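Local coordinates for signal recognition particle receptor subunit beta (Mus musculus, PDB 2FH5), which binds GTP as a subunit of the signal recognition particle receptor, which, together with that particle, ensures correct targeting of nascent secretory proteins to the endoplasmic reticulum membrane, at residues B[25-30]-B[204-209]; B[82-87]-B[103-108]; B[93-98]-B[141-146]; B[134-139]-B[184-189]. All coordinates share one frame; numbering follows the deposited sequence.

Interaction 1: B[25-30]-B[204-209]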
# COMPACT_ATOMS: atom_id res chain seq x y z
N VAL B 25 4.07 -5.20 5.31
CA VAL B 25 3.46 -5.74 6.52
C VAL B 25 3.96 -7.15 6.82
O VAL B 25 4.35 -7.47 7.94
CB VAL B 25 1.91 -5.77 6.40
CG1 VAL B 25 1.30 -6.53 7.58
CG2 VAL B 25 1.36 -4.35 6.36
N ARG B 26 3.93 -8.00 5.81
CA ARG B 26 4.40 -9.37 5.93
C ARG B 26 5.85 -9.47 6.43
O ARG B 26 6.19 -10.40 7.17
CB ARG B 26 4.30 -10.05 4.57
CG ARG B 26 4.05 -11.50 4.66
CD ARG B 26 2.57 -11.69 4.64
NE ARG B 26 2.13 -12.73 5.56
CZ ARG B 26 0.88 -13.16 5.62
NH1 ARG B 26 -0.03 -12.65 4.79
NH2 ARG B 26 0.54 -14.08 6.52
N LEU B 27 6.70 -8.54 6.00
CA LEU B 27 8.11 -8.54 6.38
C LEU B 27 8.30 -8.11 7.82
O LEU B 27 9.20 -8.58 8.51
CB LEU B 27 8.93 -7.60 5.48
CG LEU B 27 9.28 -8.12 4.09
CD1 LEU B 27 9.83 -7.01 3.22
CD2 LEU B 27 10.30 -9.23 4.20
N LEU B 28 7.44 -7.20 8.26
CA LEU B 28 7.52 -6.66 9.60
C LEU B 28 6.77 -7.41 10.70
O LEU B 28 7.11 -7.29 11.87
CB LEU B 28 7.03 -5.20 9.57
CG LEU B 28 7.85 -4.19 8.77
CD1 LEU B 28 7.07 -2.89 8.52
CD2 LEU B 28 9.11 -3.93 9.56
N THR B 29 5.75 -8.19 10.34
CA THR B 29 4.92 -8.87 11.34
C THR B 29 4.66 -10.33 11.03
O THR B 29 4.21 -11.08 11.90
CB THR B 29 3.51 -8.23 11.45
OG1 THR B 29 2.73 -8.66 10.32
CG2 THR B 29 3.58 -6.72 11.45
N GLY B 30 4.89 -10.71 9.78
CA GLY B 30 4.64 -12.08 9.37
C GLY B 30 3.16 -12.31 9.18
O GLY B 30 2.74 -13.41 8.86
N GLN B 204 10.34 -15.94 1.38
CA GLN B 204 11.67 -16.47 1.74
C GLN B 204 12.81 -15.86 0.94
O GLN B 204 13.78 -15.35 1.50
CB GLN B 204 11.68 -17.99 1.54
CG GLN B 204 10.91 -18.75 2.60
CD GLN B 204 11.64 -18.76 3.93
OE1 GLN B 204 12.72 -19.36 4.05
NE2 GLN B 204 11.07 -18.09 4.94
N ASP B 205 12.69 -15.90 -0.39
CA ASP B 205 13.72 -15.33 -1.25
C ASP B 205 13.93 -13.85 -1.01
O ASP B 205 15.08 -13.39 -0.99
CB ASP B 205 13.38 -15.56 -2.71
CG ASP B 205 13.50 -17.01 -3.11
OD1 ASP B 205 14.22 -17.74 -2.39
OD2 ASP B 205 12.89 -17.41 -4.13
N LEU B 206 12.83 -13.12 -0.81
CA LEU B 206 12.88 -11.68 -0.57
C LEU B 206 13.64 -11.36 0.72
O LEU B 206 14.46 -10.44 0.76
CB LEU B 206 11.46 -11.11 -0.51
CG LEU B 206 11.29 -9.63 -0.15
CD1 LEU B 206 11.85 -8.79 -1.26
CD2 LEU B 206 9.80 -9.33 0.05
N GLU B 207 13.35 -12.10 1.78
CA GLU B 207 14.06 -11.89 3.05
C GLU B 207 15.52 -12.32 2.88
O GLU B 207 16.41 -11.75 3.50
CB GLU B 207 13.40 -12.68 4.19
CG GLU B 207 11.93 -12.34 4.40
CD GLU B 207 11.36 -12.92 5.69
OE1 GLU B 207 11.51 -12.28 6.76
OE2 GLU B 207 10.75 -14.02 5.64
N LYS B 208 15.77 -13.32 2.03
CA LYS B 208 17.14 -13.74 1.78
C LYS B 208 17.88 -12.58 1.12
O LYS B 208 18.92 -12.16 1.61
CB LYS B 208 17.19 -14.98 0.87
CG LYS B 208 17.82 -16.21 1.52
CD LYS B 208 17.98 -17.40 0.54
CE LYS B 208 18.52 -18.66 1.25
NZ LYS B 208 18.67 -19.87 0.38
N TRP B 209 17.32 -12.04 0.04
CA TRP B 209 17.93 -10.91 -0.68
C TRP B 209 18.12 -9.70 0.23
O TRP B 209 19.17 -9.07 0.22
CB TRP B 209 17.08 -10.51 -1.88
CG TRP B 209 17.63 -9.35 -2.70
CD1 TRP B 209 18.51 -9.44 -3.73
CD2 TRP B 209 17.29 -7.96 -2.57
NE1 TRP B 209 18.73 -8.19 -4.27
CE2 TRP B 209 18.00 -7.27 -3.58
CE3 TRP B 209 16.45 -7.24 -1.71
CZ2 TRP B 209 17.88 -5.88 -3.75
CZ3 TRP B 209 16.34 -5.86 -1.88
CH2 TRP B 209 17.05 -5.20 -2.89
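Leu206 meets Leu27 through methyl groups alone: CD2 of Leu206 lies 3.9 Å from CD1 of Leu27, and the two side chains cross at about a right angle. With CG anti to the backbone N (chi1 175°), the Leu206 chain runs from a CB that already faces helix 20-29, and it is also packed on Leu119 of the central sheet. The two helices involved, the one that follows the phosphate-binding loop and the C-terminal one, lie side by side on the same face of that sheet, as in the G domain of small GTPases. One residue further, Glu207 runs alongside Leu27, the two chains pointing opposite ways. It offers the aliphatic part of its chain, with CG 3.5 Å from CD2 of Leu27, while the carboxylate carbon stands further off. The acid's polar end is served by a different element: OE1 is hydrogen-bonded to the hydroxyl of Tyr46 in strand 42-47, and the same tyrosine also touches Leu27.

Interaction 2: B[82-87]-B[103-108]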
# COMPACT_ATOMS: atom_id res chain seq x y z
N VAL B 82 16.45 -0.74 -3.70
CA VAL B 82 15.13 -0.45 -4.20
C VAL B 82 14.50 -1.76 -4.62
O VAL B 82 15.15 -2.54 -5.32
CB VAL B 82 15.18 0.47 -5.44
CG1 VAL B 82 13.76 0.67 -6.03
CG2 VAL B 82 15.80 1.79 -5.06
N VAL B 83 13.27 -2.00 -4.17
CA VAL B 83 12.52 -3.20 -4.54
C VAL B 83 11.36 -2.70 -5.36
O VAL B 83 10.51 -1.94 -4.86
CB VAL B 83 11.93 -3.93 -3.33
CG1 VAL B 83 11.14 -5.17 -3.80
CG2 VAL B 83 13.06 -4.34 -2.38
N PHE B 84 11.36 -3.06 -6.63
CA PHE B 84 10.29 -2.64 -7.52
C PHE B 84 9.32 -3.81 -7.54
O PHE B 84 9.64 -4.89 -8.05
CB PHE B 84 10.87 -2.34 -8.93
CG PHE B 84 9.89 -1.71 -9.88
CD1 PHE B 84 8.90 -2.48 -10.51
CD2 PHE B 84 9.94 -0.35 -10.14
CE1 PHE B 84 7.97 -1.89 -11.39
CE2 PHE B 84 9.01 0.27 -11.02
CZ PHE B 84 8.03 -0.51 -11.64
N VAL B 85 8.13 -3.60 -6.97
CA VAL B 85 7.11 -4.65 -6.90
C VAL B 85 6.22 -4.73 -8.14
O VAL B 85 5.75 -3.73 -8.66
CB VAL B 85 6.25 -4.44 -5.68
CG1 VAL B 85 5.31 -5.60 -5.52
CG2 VAL B 85 7.14 -4.25 -4.45
N VAL B 86 5.98 -5.95 -8.59
CA VAL B 86 5.16 -6.19 -9.78
C VAL B 86 4.02 -7.19 -9.53
O VAL B 86 4.24 -8.26 -8.97
CB VAL B 86 6.04 -6.77 -10.93
CG1 VAL B 86 5.20 -7.03 -12.19
CG2 VAL B 86 7.16 -5.82 -11.21
N ASP B 87 2.81 -6.83 -9.93
CA ASP B 87 1.68 -7.73 -9.78
C ASP B 87 1.89 -8.73 -10.92
O ASP B 87 1.61 -8.41 -12.07
CB ASP B 87 0.36 -6.98 -9.99
CG ASP B 87 -0.87 -7.89 -9.86
OD1 ASP B 87 -0.81 -9.03 -10.36
OD2 ASP B 87 -1.90 -7.45 -9.28
N TYR B 103 11.49 2.28 -16.04
CA TYR B 103 12.41 3.10 -16.83
C TYR B 103 12.91 4.29 -16.00
O TYR B 103 14.11 4.52 -15.87
CB TYR B 103 11.70 3.63 -18.08
CG TYR B 103 12.60 4.38 -19.04
CD1 TYR B 103 13.40 3.70 -19.95
CD2 TYR B 103 12.65 5.77 -19.03
CE1 TYR B 103 14.22 4.39 -20.84
CE2 TYR B 103 13.47 6.46 -19.91
CZ TYR B 103 14.25 5.76 -20.81
OH TYR B 103 15.04 6.46 -21.70
N GLN B 104 11.98 5.07 -15.47
CA GLN B 104 12.34 6.21 -14.62
C GLN B 104 13.09 5.76 -13.37
O GLN B 104 13.96 6.48 -12.87
CB GLN B 104 11.11 7.00 -14.20
CG GLN B 104 10.93 8.31 -14.94
CD GLN B 104 9.56 8.42 -15.62
OE1 GLN B 104 9.13 9.52 -16.02
NE2 GLN B 104 8.87 7.29 -15.75
N VAL B 105 12.77 4.57 -12.85
CA VAL B 105 13.45 4.09 -11.66
C VAL B 105 14.90 3.71 -11.99
O VAL B 105 15.81 3.94 -11.19
CB VAL B 105 12.70 2.88 -11.02
CG1 VAL B 105 13.58 2.23 -9.95
CG2 VAL B 105 11.39 3.37 -10.38
N LEU B 106 15.11 3.15 -13.18
CA LEU B 106 16.44 2.75 -13.62
C LEU B 106 17.28 3.99 -13.84
O LEU B 106 18.43 4.08 -13.39
CB LEU B 106 16.35 1.97 -14.92
CG LEU B 106 15.80 0.58 -14.71
CD1 LEU B 106 15.57 -0.08 -16.04
CD2 LEU B 106 16.77 -0.22 -13.86
N ILE B 107 16.71 4.96 -14.53
CA ILE B 107 17.43 6.19 -14.76
C ILE B 107 17.79 6.85 -13.43
O ILE B 107 18.96 7.10 -13.17
CB ILE B 107 16.61 7.12 -15.65
CG1 ILE B 107 16.81 6.69 -17.11
CG2 ILE B 107 17.00 8.55 -15.42
CD1 ILE B 107 16.03 7.52 -18.09
N ASP B 108 16.79 7.12 -12.58
CA ASP B 108 17.04 7.74 -11.28
C ASP B 108 18.14 7.04 -10.51
O ASP B 108 19.01 7.69 -9.92
CB ASP B 108 15.79 7.73 -10.42
CG ASP B 108 14.76 8.72 -10.88
OD1 ASP B 108 14.92 9.29 -11.97
OD2 ASP B 108 13.77 8.91 -10.15
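The ring of Phe84 meets Val105 at its edge and not over a face: CG2 of Val105 sits near the ring plane, 4.0 Å from CE2 of Phe84 and equally far from CD2. At the opposite edge, also in plane, is CG2 of Val86, 3.8 Å from CD1 of Phe84, so that methyl groups of the helix and of the strand itself border the ring on two sides. Phe101, one turn earlier on helix 91-110, brings a second ring against Phe84, the two planes at about 55°. On the helix side, Val105 divides its branches between two strand residues. CG1, anti to the backbone N (chi1 168°), goes to Val82, with 4.2 Å between the CG1 atoms of the two valines; CG2, beside the backbone N, goes to Phe84. Val82 and Phe84 alternate with Val83 along the strand, so both project to the helix side, whereas Val83 packs on the other face. The contact is apolar and buried, with no hydrogen bond across it. Val105 also touches Leu72 of helix 65-75, and Phe84 touches Val13 and Ile120 of the flanking strands. Strand 79-87, helix 91-110 and strand 117-123 form a beta-alpha-beta unit of the P-loop NTPase fold, and the contact is the packing of its connecting helix on its first strand.

Interaction 3: B[93-98]-B[141-146]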
# COMPACT_ATOMS: atom_id res chain seq x y z
N ARG B 93 -1.66 -7.23 -18.82
CA ARG B 93 -2.34 -6.01 -19.23
C ARG B 93 -1.61 -4.75 -18.82
O ARG B 93 -1.72 -3.71 -19.47
CB ARG B 93 -3.79 -6.00 -18.72
CG ARG B 93 -3.99 -6.43 -17.27
CD ARG B 93 -5.40 -6.09 -16.78
NE ARG B 93 -5.49 -4.76 -16.18
CZ ARG B 93 -5.49 -4.54 -14.86
NH1 ARG B 93 -5.41 -5.57 -14.03
NH2 ARG B 93 -5.54 -3.30 -14.38
N GLU B 94 -0.81 -4.84 -17.76
CA GLU B 94 -0.10 -3.67 -17.25
C GLU B 94 1.33 -3.44 -17.72
O GLU B 94 1.93 -2.43 -17.37
CB GLU B 94 -0.13 -3.72 -15.72
CG GLU B 94 -1.54 -3.63 -15.12
CD GLU B 94 -1.56 -4.00 -13.66
OE1 GLU B 94 -0.49 -4.31 -13.10
OE2 GLU B 94 -2.66 -4.01 -13.07
N VAL B 95 1.86 -4.37 -18.52
CA VAL B 95 3.26 -4.29 -19.00
C VAL B 95 3.81 -2.92 -19.31
O VAL B 95 4.89 -2.56 -18.85
CB VAL B 95 3.54 -5.11 -20.28
CG1 VAL B 95 4.98 -5.54 -20.27
CG2 VAL B 95 2.60 -6.29 -20.40
N LYS B 96 3.09 -2.18 -20.14
CA LYS B 96 3.54 -0.86 -20.54
C LYS B 96 3.63 0.12 -19.38
O LYS B 96 4.60 0.88 -19.31
CB LYS B 96 2.65 -0.33 -21.67
CG LYS B 96 2.79 -1.19 -22.92
CD LYS B 96 2.31 -0.51 -24.19
CE LYS B 96 3.02 -1.09 -25.43
NZ LYS B 96 3.02 -2.59 -25.49
N ASP B 97 2.66 0.09 -18.47
CA ASP B 97 2.70 1.00 -17.32
C ASP B 97 3.86 0.64 -16.41
O ASP B 97 4.54 1.52 -15.87
CB ASP B 97 1.38 0.96 -16.54
CG ASP B 97 0.24 1.67 -17.27
OD1 ASP B 97 0.44 2.81 -17.73
OD2 ASP B 97 -0.86 1.08 -17.37
N VAL B 98 4.10 -0.66 -16.25
CA VAL B 98 5.20 -1.15 -15.43
C VAL B 98 6.53 -0.71 -16.03
O VAL B 98 7.32 -0.05 -15.35
CB VAL B 98 5.21 -2.70 -15.36
CG1 VAL B 98 6.45 -3.18 -14.64
CG2 VAL B 98 3.95 -3.20 -14.66
N GLU B 141 12.44 -6.44 -20.75
CA GLU B 141 13.61 -6.06 -21.55
C GLU B 141 13.14 -5.64 -22.94
O GLU B 141 13.52 -4.59 -23.45
CB GLU B 141 14.61 -7.23 -21.64
CG GLU B 141 15.17 -7.60 -20.28
CD GLU B 141 16.28 -8.63 -20.32
OE1 GLU B 141 16.20 -9.58 -21.13
OE2 GLU B 141 17.23 -8.51 -19.51
N LYS B 142 12.29 -6.47 -23.54
CA LYS B 142 11.76 -6.17 -24.86
C LYS B 142 11.07 -4.79 -24.85
O LYS B 142 11.21 -4.01 -25.78
CB LYS B 142 10.79 -7.27 -25.27
CG LYS B 142 9.89 -6.93 -26.45
CD LYS B 142 8.94 -8.09 -26.80
CE LYS B 142 8.00 -7.71 -27.96
NZ LYS B 142 7.05 -8.80 -28.33
N GLU B 143 10.35 -4.49 -23.78
CA GLU B 143 9.63 -3.23 -23.67
C GLU B 143 10.53 -2.01 -23.37
O GLU B 143 10.32 -0.93 -23.90
CB GLU B 143 8.57 -3.36 -22.58
CG GLU B 143 7.55 -2.26 -22.57
CD GLU B 143 6.60 -2.36 -23.74
OE1 GLU B 143 6.07 -3.48 -23.99
OE2 GLU B 143 6.38 -1.32 -24.40
N LEU B 144 11.53 -2.17 -22.51
CA LEU B 144 12.41 -1.04 -22.23
C LEU B 144 13.22 -0.77 -23.51
O LEU B 144 13.62 0.36 -23.79
CB LEU B 144 13.34 -1.40 -21.07
CG LEU B 144 12.63 -1.60 -19.72
CD1 LEU B 144 13.54 -2.30 -18.74
CD2 LEU B 144 12.20 -0.26 -19.18
N ASN B 145 13.42 -1.83 -24.29
CA ASN B 145 14.16 -1.70 -25.53
C ASN B 145 13.48 -0.76 -26.49
O ASN B 145 14.14 -0.07 -27.24
CB ASN B 145 14.35 -3.05 -26.21
CG ASN B 145 15.20 -2.93 -27.45
OD1 ASN B 145 16.35 -2.46 -27.40
ND2 ASN B 145 14.63 -3.32 -28.58
N THR B 146 12.15 -0.75 -26.49
CA THR B 146 11.45 0.17 -27.38
C THR B 146 11.36 1.55 -26.75
O THR B 146 11.48 2.55 -27.43
CB THR B 146 10.02 -0.29 -27.72
OG1 THR B 146 10.08 -1.52 -28.45
CG2 THR B 146 9.31 0.74 -28.57
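Two bends bring Lys96 and Glu143 together. Glu143 leaves helix 133-150 with CG anti to the backbone N (chi1 -166°) and then folds at chi2 (72°), which lays its carboxylate beside the lysine chain. Lys96 runs outward with CG anti to its carbonyl carbon and turns only at the last torsion, chi4 49°, placing NZ near the acid. The glutamate chain comes in roughly square to the lysine chain, so that its carboxylate meets the CG and CE methylenes as well as the ammonium. The salt bridge is long: NZ of Lys96 is 3.5 Å from OE1 of Glu143 and 3.8 Å from OE2, and no hydrogen bond forms, which is consistent with attraction between charges more than a directed grip. OE2 of Glu143 comes closer to the methylene CE of Lys96 (3.5 Å) than to NZ. This pair links helices 91-110 and 133-150, neighbours in the G-domain fold, at the protein surface. Deeper between them, Leu144 packs on Tyr103 and Leu106 of helix 91-110. A leucine in place of Glu143 would probably leave the ammonium of Lys96 without its charge partner here and its chain freer to swing into solvent. Val95, one residue before the lysine, points its CB toward the other helix but makes a looser approach, CG1 being 4.4 Å from OE1 of Glu143. The glutamate chain also touches Ala99, a turn further along helix 91-110.

Interaction 4: B[134-139]-B[184-189]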
# COMPACT_ATOMS: atom_id res chain seq x y z
N LYS B 134 10.90 -15.12 -14.83
CA LYS B 134 11.69 -15.27 -16.04
C LYS B 134 10.96 -14.58 -17.19
O LYS B 134 11.54 -13.77 -17.91
CB LYS B 134 11.90 -16.77 -16.32
CG LYS B 134 12.73 -17.11 -17.55
CD LYS B 134 13.12 -18.60 -17.51
CE LYS B 134 13.77 -19.08 -18.80
NZ LYS B 134 12.81 -19.08 -19.95
N LEU B 135 9.67 -14.88 -17.35
CA LEU B 135 8.89 -14.26 -18.41
C LEU B 135 8.71 -12.74 -18.22
O LEU B 135 8.66 -11.97 -19.19
CB LEU B 135 7.51 -14.91 -18.51
CG LEU B 135 6.56 -14.28 -19.54
CD1 LEU B 135 7.15 -14.30 -20.94
CD2 LEU B 135 5.26 -15.06 -19.53
N ILE B 136 8.63 -12.29 -16.98
CA ILE B 136 8.47 -10.87 -16.73
C ILE B 136 9.75 -10.14 -17.13
O ILE B 136 9.70 -9.06 -17.72
CB ILE B 136 8.06 -10.62 -15.26
CG1 ILE B 136 6.58 -10.96 -15.11
CG2 ILE B 136 8.37 -9.17 -14.83
CD1 ILE B 136 6.14 -11.10 -13.68
N GLN B 137 10.90 -10.74 -16.82
CA GLN B 137 12.17 -10.14 -17.18
C GLN B 137 12.28 -10.01 -18.70
O GLN B 137 12.68 -8.96 -19.22
CB GLN B 137 13.36 -10.96 -16.71
CG GLN B 137 14.63 -10.18 -16.90
CD GLN B 137 15.90 -10.99 -16.71
OE1 GLN B 137 15.98 -11.84 -15.83
NE2 GLN B 137 16.90 -10.70 -17.52
N GLN B 138 11.91 -11.08 -19.40
CA GLN B 138 11.97 -11.09 -20.85
C GLN B 138 11.08 -10.00 -21.46
O GLN B 138 11.56 -9.21 -22.28
CB GLN B 138 11.59 -12.47 -21.40
CG GLN B 138 11.18 -12.45 -22.88
CD GLN B 138 10.89 -13.84 -23.46
OE1 GLN B 138 10.39 -14.74 -22.76
NE2 GLN B 138 11.19 -14.02 -24.75
N GLN B 139 9.81 -9.94 -21.05
CA GLN B 139 8.92 -8.92 -21.60
C GLN B 139 9.32 -7.49 -21.19
O GLN B 139 9.14 -6.54 -21.96
CB GLN B 139 7.48 -9.21 -21.19
CG GLN B 139 6.97 -10.51 -21.78
CD GLN B 139 7.07 -10.52 -23.31
OE1 GLN B 139 6.41 -9.73 -24.00
NE2 GLN B 139 7.93 -11.42 -23.85
N VAL B 184 21.04 -5.83 -10.44
CA VAL B 184 19.62 -5.95 -10.68
C VAL B 184 19.24 -7.41 -10.59
O VAL B 184 19.79 -8.22 -11.32
CB VAL B 184 19.22 -5.42 -12.09
CG1 VAL B 184 17.74 -5.62 -12.32
CG2 VAL B 184 19.56 -3.96 -12.22
N GLU B 185 18.32 -7.76 -9.70
CA GLU B 185 17.88 -9.14 -9.59
C GLU B 185 16.38 -9.27 -9.69
O GLU B 185 15.64 -8.32 -9.43
CB GLU B 185 18.29 -9.74 -8.26
CG GLU B 185 19.74 -10.03 -8.13
CD GLU B 185 20.08 -10.51 -6.74
OE1 GLU B 185 19.46 -11.50 -6.27
OE2 GLU B 185 20.95 -9.86 -6.11
N PHE B 186 15.95 -10.47 -10.05
CA PHE B 186 14.55 -10.79 -10.14
C PHE B 186 14.28 -11.95 -9.22
O PHE B 186 15.11 -12.84 -9.09
CB PHE B 186 14.17 -11.23 -11.55
CG PHE B 186 13.93 -10.10 -12.50
CD1 PHE B 186 15.00 -9.39 -13.05
CD2 PHE B 186 12.63 -9.78 -12.90
CE1 PHE B 186 14.78 -8.39 -14.00
CE2 PHE B 186 12.40 -8.79 -13.84
CZ PHE B 186 13.48 -8.09 -14.40
N LEU B 187 13.15 -11.93 -8.54
CA LEU B 187 12.77 -13.06 -7.70
C LEU B 187 11.25 -13.13 -7.67
O LEU B 187 10.58 -12.20 -8.14
CB LEU B 187 13.39 -12.96 -6.30
CG LEU B 187 13.05 -11.96 -5.20
CD1 LEU B 187 11.62 -12.16 -4.68
CD2 LEU B 187 14.04 -12.17 -4.06
N GLU B 188 10.71 -14.23 -7.17
CA GLU B 188 9.26 -14.39 -7.09
C GLU B 188 8.83 -14.37 -5.63
O GLU B 188 9.62 -14.66 -4.73
CB GLU B 188 8.85 -15.71 -7.75
CG GLU B 188 9.28 -15.80 -9.20
CD GLU B 188 8.98 -17.16 -9.81
OE1 GLU B 188 9.15 -18.18 -9.11
OE2 GLU B 188 8.59 -17.21 -11.00
N CYS B 189 7.58 -13.99 -5.39
CA CYS B 189 7.06 -13.96 -4.02
C CYS B 189 5.55 -13.83 -3.98
O CYS B 189 4.90 -13.64 -5.01
CB CYS B 189 7.69 -12.82 -3.22
SG CYS B 189 7.37 -11.15 -3.83
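Gln137 lays its chain across one face of the Phe186 ring. The approach is a CH-pi contact: CG of Gln137 is 3.7 Å from the centroid of the Phe186 ring and 27° off its normal, displaced toward the CE1-CZ side of the rim. Because CG of Gln137 is anti to the backbone N (chi1 -170°) and the chain stays extended, the terminal amide continues past the same side of the ring, its plane only 24° from the ring plane. OE1 of Gln137 comes to 3.8 Å from CD1 of Phe186, while NE2 turns to its own helix and is hydrogen-bonded to Glu141. Ile136 takes a different position, at the edge, where its CG2 lies 4.2 Å from CE2 of Phe186 near the ring plane. Phe177 meets Phe186 edge-to-face, and Ile120 of the adjoining strand touches it as well. A serine at Phe186 would probably leave the Gln137 methylene without the aromatic surface it rests on and open a gap between helix and strand. Strand 184-188, the outermost on this side of the sheet within the chain, runs parallel to strand 117-123, and helix 133-150 lies on the connection between them, a beta-alpha-beta crossover of the P-loop NTPase fold.

Interaction 1 lies on one face of the central sheet, interactions 2 and 4 on the other, with interaction 3 joining helices on that second face. Trp209 passes close to interaction 2, its CZ3 3.6 Å from CG2 of Val83, and interaction 4, where CB of Trp209 is 4.1 Å from CD2 of Leu187. Interactions 2 and 3 share helix 91-110 and meet where CD1 of Leu106 is 4.0 Å from CD1 of Leu144; interactions 3 and 4 share helix 133-150. The side chains of Leu206 and Phe84 lie about 10 Å from GTP and that of Ile136 about 12 Å, so none lines the pocket, though that of Phe84 is about 4 Å from GTP-binding Gly14.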